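Local coordinates for protein Esterase/lipase (Lactobacillus rhamnosus, PDB 4N5H) that probably hydrolyses carboxylic esters, and may also transfer acyl groups, as an esterase of the alpha/beta hydrolase fold, at residues 85-88 / 89-92; 123-126 / 127-131; 282-285 / 286-289; 297-300 / 301-304. The protein carries 1 engineered substitution. All coordinates share one frame; numbering follows the deposited sequence.

Overall arrangement
From the N terminus, the four contacts follow in series, all local, with none nested or crossed. Contact 1 is the first part of helix 86-94, the crossover between strands 66-72 and 98-102. Contact 2 lies toward the C-terminal end of helix 112-129, about 20 Å away between centres, and touches none of the others. Contact 3 is the tight turn from helix 280-283 into helix 288-311, and contact 4 lies further along that last helix. Contact 1 joins both: Y91 CD1 meets W285 CE3 of contact 3 at 3.3 Å, while Y88 OH lies 3.6 Å from M297 CE of contact 4. Helix 86-94 thus packs against the C-terminal part of the alpha/beta hydrolase fold.

Contact 1 of 4, residues 85-88 / 89-92; sequences NRNY and CRYL. With IPA (isopropyl alcohol), chain C.
R90 runs along helix 86-94 toward its start, where it meets N87 and R86, three and four residues earlier, in the helical crossover of a beta-alpha-beta unit of the alpha/beta hydrolase fold. R90 is modelled in two conformers, so its side-chain bonds hold for one of them. With its chain extended beyond a chi1 of -69°, this conformer brings NH1 to N87 OD1 at 2.9 Å. The acceptor lies close to the guanidinium plane, yet the N-H points somewhat off line, at 144°. The other end of the N87 amide is used as well, since ND2 gives a hydrogen bond to E29 OE1.

A water accepts from both arginines, 2.9 Å from R90 NH1 and 2.8 Å from R86 NE. It bridges two like charges whose side chains run alongside each other, R86 NE and R90 NH1 being 4.0 Å apart. Their guanidinium planes stand 89° apart, and R86 CG lies over a face of the R90 group. R86 NH1 is spent on N83 O and on O2 of an isopropanol, probably from the crystallisation liquor, 2.8 Å away.

At the N-cap position, N85 directs ND2 to D71 and D145, not to the helix; its carbonyl O receives C89 N. On the buried side, L92 CD1 sits over one face of the Y88 ring, 3.7 Å from Y88 CE1.

Contact 2 of 4, residues 123-126 / 127-131; sequences LRWL and SHFGP
W125 turns its indole with CG anti to the backbone N (chi1 -171°), while F129, four residues on, has CG anti to its carbonyl carbon (chi1 -55°); the two side chains therefore cross in the C-terminal part of helix 112-129 of the alpha/beta hydrolase fold. The pair is edge-to-face, the edge of F129 toward the W125 face, with the planes 53° apart. The evidence is in the closest atoms: F129 CD1 stands over the indole, 3.4 Å from W125 NE1. F129 CB adds a CH-pi contact above the six-membered ring of W125, 3.9 Å from its centroid. Both aromatics also meet H275 of a second subunit, so the pair lies at a subunit boundary.

On another side of the helix, R124 O takes two hydrogen bonds, from S127 OG at 2.7 Å and from H128 N at 3.2 Å. The serine hydroxyl comes in from the side of the carbonyl, which leaves room for the backbone donor. That same oxygen lies over the centre of the H128 imidazole, on one face. R124 and H128 run alongside each other, with R124 CG 3.7 Å from H128 CE1. The arginine tip goes elsewhere, NH1 giving to R172 O and NH2 to S171 O.

L123 and L126 pack on I70 of strand 66-72. Further along, L126 O accepts from G130 N at 2.8 Å and has P131 CD beside it, 3.4 Å from that oxygen.

Contact 3 of 4, residues 282-285 / 286-289; sequences VQHW and EWPE
A type I beta turn from H284 to W287 links helix 280-283 to helix 288-311, with W287 at the N-cap of the latter. The turn closes through W287 N to H284 O at 3.2 Å, a straight N-H that approaches from above the carbonyl plane, 56° out of it. Side chains also meet across it. H284 CB sits over the W287 five-membered ring, 3.4 Å from its centroid, while the H284 ring and that five-membered ring lie near parallel (11°) but slid apart.

E286 starts between its backbone N and carbonyl carbon (chi1 79°) and bends at chi2, which brings its carboxylate back alongside H284. H284 ND1 gives to E286 OE2 at 2.9 Å, close to the imidazole plane and on the syn side of the carboxylate. E286 CB makes a CH-pi contact with the other neighbour, standing over the W285 six-membered ring 3.8 Å from its centroid.

A third subunit adds hydrogen bonds: its E40 to H284 NE2, its T39 N to E286 OE2, and its T39 O to W287 NE1. With a carboxylate at each nitrogen, the H284 ring may be protonated, and that charge would probably ease repulsion between E286 OE1 and E29 OE2.

Contact 4 of 4, residues 297-300 / 301-304; sequences MLRT and FDAL
D302 lies alongside R299, three residues earlier on helix 288-311, and binds it in a salt bridge along one face of this C-terminal helix of the alpha/beta hydrolase. Followed outward, D302 CB rests by the carbonyl of L298, 3.5 Å from its O. CG then lies beside the backbone N (chi1 -71°), which leaves it 3.1 Å from the same L298 O. OD1 remains near that oxygen, at 3.2 Å, a meeting of two acceptors, but takes a hydrogen bond from Y97 OH. OD2 is the oxygen that serves the arginine: R299 NE gives to it at 2.9 Å, and R299 NH2 adds a weak bond at 3.4 Å.

The geometry is lopsided. OD2 lies close to the guanidinium plane, whereas NE reaches OD2 from above the carboxylate, 43° out of its plane. R299 gets there by bending at chi2 and chi3, so that the chain doubles back instead of extending; its NH2 bonds to Y97 OH too.

Elsewhere T300 and L304 run side by side, their CG2 and CD1 methyls 4.2 Å apart, while T300 OG1 bonds to E296 O. M297 and F301 pack on strands 140-145 and 179-183. R299 probably offsets the charge of D302, and the hydrogen bond from Y97 OH gives OD1 a donor, which would ease its closeness to the L298 carbonyl oxygen.

Contact 1 of 4, residues 85-88 / 89-92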
loop_
_atom_site.group_PDB
_atom_site.type_symbol
_atom_site.label_atom_id
_atom_site.label_comp_id
_atom_site.label_asym_id
_atom_site.label_seq_id
_atom_site.Cartn_x
_atom_site.Cartn_y
_atom_site.Cartn_z
ATOM N N ASN A 85 -2.736 -8.608 16.794
ATOM C CA ASN A 85 -2.509 -7.503 17.716
ATOM C C ASN A 85 -1.257 -6.735 17.437
ATOM O O ASN A 85 -0.647 -6.128 18.329
ATOM C CB ASN A 85 -2.450 -8.099 19.170
ATOM C CG ASN A 85 -3.813 -8.565 19.686
ATOM O OD1 ASN A 85 -4.837 -8.455 19.025
ATOM N ND2 ASN A 85 -3.785 -9.089 20.901
ATOM N N ARG A 86 -0.849 -6.667 16.164
ATOM C CA ARG A 86 0.395 -6.006 15.878
ATOM C C ARG A 86 0.472 -4.535 16.303
ATOM O O ARG A 86 1.519 -4.116 16.817
ATOM C CB ARG A 86 0.809 -6.183 14.448
ATOM C CG ARG A 86 -0.066 -5.468 13.461
ATOM C CD ARG A 86 0.231 -6.049 12.050
ATOM N NE ARG A 86 -0.658 -5.546 11.011
ATOM C CZ ARG A 86 -1.821 -6.066 10.684
ATOM N NH1 ARG A 86 -2.301 -7.101 11.316
ATOM N NH2 ARG A 86 -2.522 -5.518 9.690
ATOM N N ASN A 87 -0.607 -3.752 16.136
ATOM C CA ASN A 87 -0.514 -2.315 16.483
ATOM C C ASN A 87 -0.413 -2.143 17.996
ATOM O O ASN A 87 0.377 -1.341 18.438
ATOM C CB ASN A 87 -1.690 -1.534 15.936
ATOM C CG ASN A 87 -1.468 -1.203 14.449
ATOM O OD1 ASN A 87 -0.384 -1.492 13.834
ATOM N ND2 ASN A 87 -2.473 -0.605 13.866
ATOM N N TYR A 88 -1.144 -2.938 18.736
ATOM C CA TYR A 88 -1.056 -2.891 20.205
ATOM C C TYR A 88 0.332 -3.277 20.658
ATOM O O TYR A 88 0.941 -2.594 21.498
ATOM C CB TYR A 88 -2.067 -3.852 20.790
ATOM C CG TYR A 88 -2.056 -4.106 22.279
ATOM C CD1 TYR A 88 -1.656 -5.331 22.775
ATOM C CD2 TYR A 88 -2.449 -3.133 23.191
ATOM C CE1 TYR A 88 -1.670 -5.617 24.117
ATOM C CE2 TYR A 88 -2.493 -3.414 24.537
ATOM C CZ TYR A 88 -2.164 -4.669 25.006
ATOM O OH TYR A 88 -2.217 -5.007 26.333
ATOM N N CYS A 89 0.874 -4.352 20.087
ATOM C CA CYS A 89 2.255 -4.757 20.415
ATOM C C CYS A 89 3.265 -3.691 20.057
ATOM O O CYS A 89 4.200 -3.439 20.823
ATOM C CB CYS A 89 2.601 -6.086 19.780
ATOM S SG CYS A 89 1.746 -7.521 20.524
ATOM N N ARG A 90 3.145 -3.074 18.866
ATOM C CA ARG A 90 4.072 -1.989 18.520
ATOM C C ARG A 90 3.969 -0.854 19.520
ATOM O O ARG A 90 4.989 -0.242 19.925
ATOM C CB ARG A 90 3.719 -1.427 17.136
ATOM C CG ARG A 90 3.993 -2.353 15.963
ATOM C CD ARG A 90 3.295 -1.875 14.676
ATOM N NE ARG A 90 3.756 -2.710 13.569
ATOM C CZ ARG A 90 2.988 -3.067 12.497
ATOM N NH1 ARG A 90 1.762 -2.633 12.306
ATOM N NH2 ARG A 90 3.500 -3.831 11.563
ATOM N N TYR A 91 2.739 -0.517 19.914
ATOM C CA TYR A 91 2.589 0.551 20.906
ATOM C C TYR A 91 3.380 0.229 22.187
ATOM O O TYR A 91 4.159 1.044 22.706
ATOM C CB TYR A 91 1.130 0.930 21.276
ATOM C CG TYR A 91 1.148 1.976 22.336
ATOM C CD1 TYR A 91 1.498 3.318 22.009
ATOM C CD2 TYR A 91 0.885 1.655 23.669
ATOM C CE1 TYR A 91 1.596 4.254 23.006
ATOM C CE2 TYR A 91 1.005 2.639 24.650
ATOM C CZ TYR A 91 1.379 3.900 24.305
ATOM O OH TYR A 91 1.452 4.902 25.267
ATOM N N LEU A 92 3.162 -0.945 22.709
ATOM C CA LEU A 92 3.876 -1.280 23.948
ATOM C C LEU A 92 5.383 -1.213 23.735
ATOM O O LEU A 92 6.108 -0.676 24.572
ATOM C CB LEU A 92 3.415 -2.640 24.454
ATOM C CG LEU A 92 1.949 -2.838 24.727
ATOM C CD1 LEU A 92 1.650 -4.277 25.107
ATOM C CD2 LEU A 92 1.504 -1.801 25.802
HETATM C C1 IPA C . -5.360 -7.091 8.915
HETATM C C2 IPA C . -5.785 -8.157 9.957
HETATM C C3 IPA C . -6.110 -9.364 9.092
HETATM O O2 IPA C . -4.635 -8.512 10.830
HETATM O O HOH W 1 0.111 -3.104 9.912
#

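Contact 2 of 4, residues 123-126 / 127-131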
loop_
_atom_site.group_PDB
_atom_site.type_symbol
_atom_site.label_atom_id
_atom_site.label_comp_id
_atom_site.label_asym_id
_atom_site.label_seq_id
_atom_site.Cartn_x
_atom_site.Cartn_y
_atom_site.Cartn_z
ATOM N N LEU A 123 6.999 -19.581 24.855
ATOM C CA LEU A 123 7.703 -19.044 26.058
ATOM C C LEU A 123 9.077 -19.713 26.201
ATOM O O LEU A 123 10.057 -19.078 26.506
ATOM C CB LEU A 123 6.907 -19.341 27.348
ATOM C CG LEU A 123 5.469 -18.816 27.424
ATOM C CD1 LEU A 123 4.802 -19.252 28.725
ATOM C CD2 LEU A 123 5.427 -17.380 27.355
ATOM N N ARG A 124 9.139 -21.048 26.011
ATOM C CA ARG A 124 10.367 -21.769 26.029
ATOM C C ARG A 124 11.351 -21.275 24.981
ATOM O O ARG A 124 12.513 -21.077 25.268
ATOM C CB ARG A 124 10.161 -23.279 25.871
ATOM C CG ARG A 124 11.377 -24.079 26.315
ATOM C CD ARG A 124 11.057 -25.614 26.514
ATOM N NE ARG A 124 9.700 -25.795 27.060
ATOM C CZ ARG A 124 9.360 -25.660 28.339
ATOM N NH1 ARG A 124 10.307 -25.507 29.267
ATOM N NH2 ARG A 124 8.071 -25.725 28.683
ATOM N N TRP A 125 10.891 -21.057 23.750
ATOM C CA TRP A 125 11.713 -20.435 22.747
ATOM C C TRP A 125 12.296 -19.121 23.238
ATOM O O TRP A 125 13.501 -18.857 23.133
ATOM C CB TRP A 125 10.886 -20.212 21.481
ATOM C CG TRP A 125 11.720 -19.764 20.307
ATOM C CD1 TRP A 125 12.278 -20.542 19.335
ATOM C CD2 TRP A 125 12.065 -18.430 19.985
ATOM N NE1 TRP A 125 12.955 -19.785 18.439
ATOM C CE2 TRP A 125 12.793 -18.466 18.766
ATOM C CE3 TRP A 125 11.771 -17.186 20.562
ATOM C CZ2 TRP A 125 13.324 -17.321 18.186
ATOM C CZ3 TRP A 125 12.270 -16.062 19.940
ATOM C CH2 TRP A 125 13.064 -16.139 18.812
ATOM N N LEU A 126 11.441 -18.281 23.783
ATOM C CA LEU A 126 11.924 -16.976 24.254
ATOM C C LEU A 126 12.955 -17.147 25.393
ATOM O O LEU A 126 13.913 -16.351 25.506
ATOM C CB LEU A 126 10.735 -16.108 24.702
ATOM C CG LEU A 126 11.037 -14.600 24.845
ATOM C CD1 LEU A 126 11.308 -13.936 23.516
ATOM C CD2 LEU A 126 9.803 -13.915 25.490
ATOM N N SER A 127 12.756 -18.132 26.254
ATOM C CA SER A 127 13.732 -18.335 27.327
ATOM C C SER A 127 15.089 -18.711 26.764
ATOM O O SER A 127 16.076 -18.391 27.363
ATOM C CB SER A 127 13.235 -19.432 28.316
ATOM O OG SER A 127 13.368 -20.716 27.776
ATOM N N HIS A 128 15.178 -19.376 25.612
ATOM C CA HIS A 128 16.430 -19.776 24.978
ATOM C C HIS A 128 17.057 -18.619 24.162
ATOM O O HIS A 128 18.295 -18.453 24.152
ATOM C CB HIS A 128 16.207 -20.956 24.017
ATOM C CG HIS A 128 15.749 -22.193 24.703
ATOM N ND1 HIS A 128 15.033 -23.211 24.064
ATOM C CD2 HIS A 128 15.780 -22.522 25.991
ATOM C CE1 HIS A 128 14.832 -24.187 24.922
ATOM N NE2 HIS A 128 15.259 -23.789 26.103
ATOM N N PHE A 129 16.228 -17.875 23.421
ATOM C CA PHE A 129 16.686 -16.958 22.397
ATOM C C PHE A 129 16.443 -15.496 22.667
ATOM O O PHE A 129 16.957 -14.608 21.981
ATOM C CB PHE A 129 16.116 -17.437 21.016
ATOM C CG PHE A 129 16.471 -18.840 20.713
ATOM C CD1 PHE A 129 15.501 -19.788 20.691
ATOM C CD2 PHE A 129 17.788 -19.240 20.586
ATOM C CE1 PHE A 129 15.764 -21.136 20.523
ATOM C CE2 PHE A 129 18.073 -20.575 20.393
ATOM C CZ PHE A 129 17.057 -21.537 20.352
ATOM N N GLY A 130 15.570 -15.156 23.638
ATOM C CA GLY A 130 15.187 -13.805 23.881
ATOM C C GLY A 130 16.323 -12.949 24.413
ATOM O O GLY A 130 16.568 -11.815 23.861
ATOM N N PRO A 131 16.954 -13.415 25.471
ATOM C CA PRO A 131 18.000 -12.499 26.035
ATOM C C PRO A 131 19.082 -12.052 25.101
ATOM O O PRO A 131 19.524 -10.902 25.179
ATOM C CB PRO A 131 18.550 -13.306 27.206
ATOM C CG PRO A 131 17.392 -14.097 27.665
ATOM C CD PRO A 131 16.690 -14.539 26.354
#

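Contact 3 of 4, residues 282-285 / 286-289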
loop_
_atom_site.group_PDB
_atom_site.type_symbol
_atom_site.label_atom_id
_atom_site.label_comp_id
_atom_site.label_asym_id
_atom_site.label_seq_id
_atom_site.Cartn_x
_atom_site.Cartn_y
_atom_site.Cartn_z
ATOM N N VAL A 282 -6.760 -2.537 23.004
ATOM C CA VAL A 282 -6.010 -3.373 22.081
ATOM C C VAL A 282 -6.329 -3.025 20.593
ATOM O O VAL A 282 -5.419 -2.928 19.720
ATOM C CB VAL A 282 -6.335 -4.853 22.287
ATOM C CG1 VAL A 282 -5.579 -5.766 21.305
ATOM C CG2 VAL A 282 -5.908 -5.266 23.709
ATOM N N GLN A 283 -7.606 -2.822 20.298
ATOM C CA GLN A 283 -8.024 -2.501 18.933
ATOM C C GLN A 283 -7.694 -1.098 18.475
ATOM O O GLN A 283 -7.414 -0.934 17.291
ATOM C CB GLN A 283 -9.516 -2.733 18.755
ATOM C CG GLN A 283 -9.873 -4.172 18.905
ATOM C CD GLN A 283 -11.400 -4.400 18.694
ATOM O OE1 GLN A 283 -12.236 -3.504 18.856
ATOM N NE2 GLN A 283 -11.685 -5.623 18.149
ATOM N N HIS A 284 -7.643 -0.118 19.388
ATOM C CA HIS A 284 -7.315 1.280 19.072
ATOM C C HIS A 284 -6.351 1.857 20.067
ATOM O O HIS A 284 -6.726 2.641 21.012
ATOM C CB HIS A 284 -8.589 2.101 19.056
ATOM C CG HIS A 284 -9.368 1.924 17.801
ATOM N ND1 HIS A 284 -9.009 2.560 16.636
ATOM C CD2 HIS A 284 -10.349 1.089 17.486
ATOM C CE1 HIS A 284 -9.810 2.142 15.650
ATOM N NE2 HIS A 284 -10.618 1.240 16.155
ATOM N N TRP A 285 -5.076 1.512 19.869
ATOM C CA TRP A 285 -4.012 2.038 20.736
ATOM C C TRP A 285 -3.981 3.530 20.829
ATOM O O TRP A 285 -3.548 4.075 21.836
ATOM C CB TRP A 285 -2.656 1.523 20.231
ATOM C CG TRP A 285 -2.202 2.187 18.990
ATOM C CD1 TRP A 285 -2.521 1.848 17.720
ATOM C CD2 TRP A 285 -1.483 3.429 18.900
ATOM N NE1 TRP A 285 -2.016 2.808 16.848
ATOM C CE2 TRP A 285 -1.323 3.730 17.539
ATOM C CE3 TRP A 285 -0.845 4.236 19.836
ATOM C CZ2 TRP A 285 -0.654 4.830 17.099
ATOM C CZ3 TRP A 285 -0.244 5.334 19.416
ATOM C CH2 TRP A 285 -0.119 5.657 18.055
ATOM N N GLU A 286 -4.473 4.193 19.757
ATOM C CA GLU A 286 -4.235 5.622 19.607
ATOM C C GLU A 286 -5.265 6.457 20.390
ATOM O O GLU A 286 -5.105 7.651 20.546
ATOM C CB GLU A 286 -4.242 5.951 18.082
ATOM C CG GLU A 286 -5.605 6.087 17.384
ATOM C CD GLU A 286 -6.306 4.792 17.022
ATOM O OE1 GLU A 286 -5.850 3.682 17.437
ATOM O OE2 GLU A 286 -7.329 4.852 16.359
ATOM N N TRP A 287 -6.359 5.846 20.840
ATOM C CA TRP A 287 -7.322 6.657 21.528
ATOM C C TRP A 287 -6.720 7.080 22.900
ATOM O O TRP A 287 -6.099 6.274 23.597
ATOM C CB TRP A 287 -8.553 5.908 21.824
ATOM C CG TRP A 287 -9.337 5.428 20.656
ATOM C CD1 TRP A 287 -9.166 5.721 19.370
ATOM C CD2 TRP A 287 -10.537 4.651 20.761
ATOM N NE1 TRP A 287 -10.171 5.146 18.628
ATOM C CE2 TRP A 287 -11.019 4.466 19.454
ATOM C CE3 TRP A 287 -11.239 4.082 21.857
ATOM C CZ2 TRP A 287 -12.138 3.661 19.162
ATOM C CZ3 TRP A 287 -12.399 3.315 21.582
ATOM C CH2 TRP A 287 -12.844 3.133 20.251
ATOM N N PRO A 288 -7.073 8.294 23.401
ATOM C CA PRO A 288 -6.626 8.723 24.759
ATOM C C PRO A 288 -6.921 7.740 25.889
ATOM O O PRO A 288 -6.054 7.468 26.717
ATOM C CB PRO A 288 -7.422 10.033 24.965
ATOM C CG PRO A 288 -7.672 10.546 23.583
ATOM C CD PRO A 288 -7.711 9.393 22.642
ATOM N N GLU A 289 -8.080 7.108 25.905
ATOM C CA GLU A 289 -8.364 6.122 26.964
ATOM C C GLU A 289 -7.543 4.857 26.870
ATOM O O GLU A 289 -7.225 4.197 27.852
ATOM C CB GLU A 289 -9.833 5.744 26.975
ATOM C CG GLU A 289 -10.873 6.859 27.254
ATOM C CD GLU A 289 -11.371 7.524 25.998
ATOM O OE1 GLU A 289 -10.687 7.537 24.934
ATOM O OE2 GLU A 289 -12.507 8.026 26.101
#

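Contact 4 of 4, residues 297-300 / 301-304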
loop_
_atom_site.group_PDB
_atom_site.type_symbol
_atom_site.label_atom_id
_atom_site.label_comp_id
_atom_site.label_asym_id
_atom_site.label_seq_id
_atom_site.Cartn_x
_atom_site.Cartn_y
_atom_site.Cartn_z
ATOM N N MET A 297 -1.138 0.095 32.837
ATOM C CA MET A 297 -0.596 -1.279 32.848
ATOM C C MET A 297 0.921 -1.323 32.915
ATOM O O MET A 297 1.493 -2.063 33.765
ATOM C CB MET A 297 -1.146 -2.053 31.680
ATOM C CG MET A 297 -0.622 -3.480 31.593
ATOM S SD MET A 297 -1.120 -4.362 30.096
ATOM C CE MET A 297 -0.088 -3.528 28.825
ATOM N N LEU A 298 1.584 -0.571 32.055
ATOM C CA LEU A 298 3.057 -0.603 31.981
ATOM C C LEU A 298 3.624 -0.000 33.280
ATOM O O LEU A 298 4.652 -0.522 33.806
ATOM C CB LEU A 298 3.600 0.125 30.766
ATOM C CG LEU A 298 3.227 -0.622 29.464
ATOM C CD1 LEU A 298 3.622 0.317 28.316
ATOM C CD2 LEU A 298 3.903 -1.984 29.322
ATOM N N ARG A 299 2.941 1.010 33.800
ATOM C CA ARG A 299 3.427 1.588 35.089
ATOM C C ARG A 299 3.232 0.643 36.280
ATOM O O ARG A 299 4.096 0.638 37.192
ATOM C CB ARG A 299 2.809 2.930 35.384
ATOM C CG ARG A 299 3.211 4.045 34.438
ATOM C CD ARG A 299 4.712 4.240 34.238
ATOM N NE ARG A 299 5.439 3.408 33.212
ATOM C CZ ARG A 299 5.477 3.680 31.919
ATOM N NH1 ARG A 299 4.765 4.750 31.466
ATOM N NH2 ARG A 299 6.179 2.949 31.052
ATOM N N THR A 300 2.163 -0.153 36.305
ATOM C CA THR A 300 1.960 -1.128 37.328
ATOM C C THR A 300 3.091 -2.144 37.236
ATOM O O THR A 300 3.694 -2.561 38.284
ATOM C CB THR A 300 0.600 -1.776 37.150
ATOM O OG1 THR A 300 -0.392 -0.760 37.235
ATOM C CG2 THR A 300 0.312 -2.883 38.195
ATOM N N PHE A 301 3.362 -2.585 36.006
ATOM C CA PHE A 301 4.452 -3.547 35.737
ATOM C C PHE A 301 5.777 -2.999 36.248
ATOM O O PHE A 301 6.537 -3.687 36.902
ATOM C CB PHE A 301 4.487 -3.818 34.207
ATOM C CG PHE A 301 5.642 -4.620 33.699
ATOM C CD1 PHE A 301 6.142 -5.695 34.396
ATOM C CD2 PHE A 301 6.136 -4.382 32.414
ATOM C CE1 PHE A 301 7.141 -6.463 33.844
ATOM C CE2 PHE A 301 7.157 -5.172 31.844
ATOM C CZ PHE A 301 7.685 -6.191 32.597
ATOM N N ASP A 302 6.049 -1.783 35.902
ATOM C CA ASP A 302 7.323 -1.131 36.283
ATOM C C ASP A 302 7.397 -1.034 37.812
ATOM O O ASP A 302 8.492 -1.247 38.362
ATOM C CB ASP A 302 7.395 0.295 35.766
ATOM C CG ASP A 302 7.579 0.400 34.246
ATOM O OD1 ASP A 302 7.892 -0.611 33.575
ATOM O OD2 ASP A 302 7.576 1.547 33.789
ATOM N N ALA A 303 6.308 -0.715 38.464
ATOM C CA ALA A 303 6.348 -0.597 39.932
ATOM C C ALA A 303 6.657 -1.951 40.607
ATOM O O ALA A 303 7.473 -2.028 41.514
ATOM C CB ALA A 303 5.086 -0.012 40.446
ATOM N N LEU A 304 6.047 -3.041 40.102
ATOM C CA LEU A 304 6.242 -4.373 40.577
ATOM C C LEU A 304 7.670 -4.787 40.277
ATOM O O LEU A 304 8.269 -5.488 41.123
ATOM C CB LEU A 304 5.262 -5.331 40.060
ATOM C CG LEU A 304 3.865 -5.159 40.547
ATOM C CD1 LEU A 304 2.799 -5.856 39.697
ATOM C CD2 LEU A 304 3.759 -5.664 41.998
#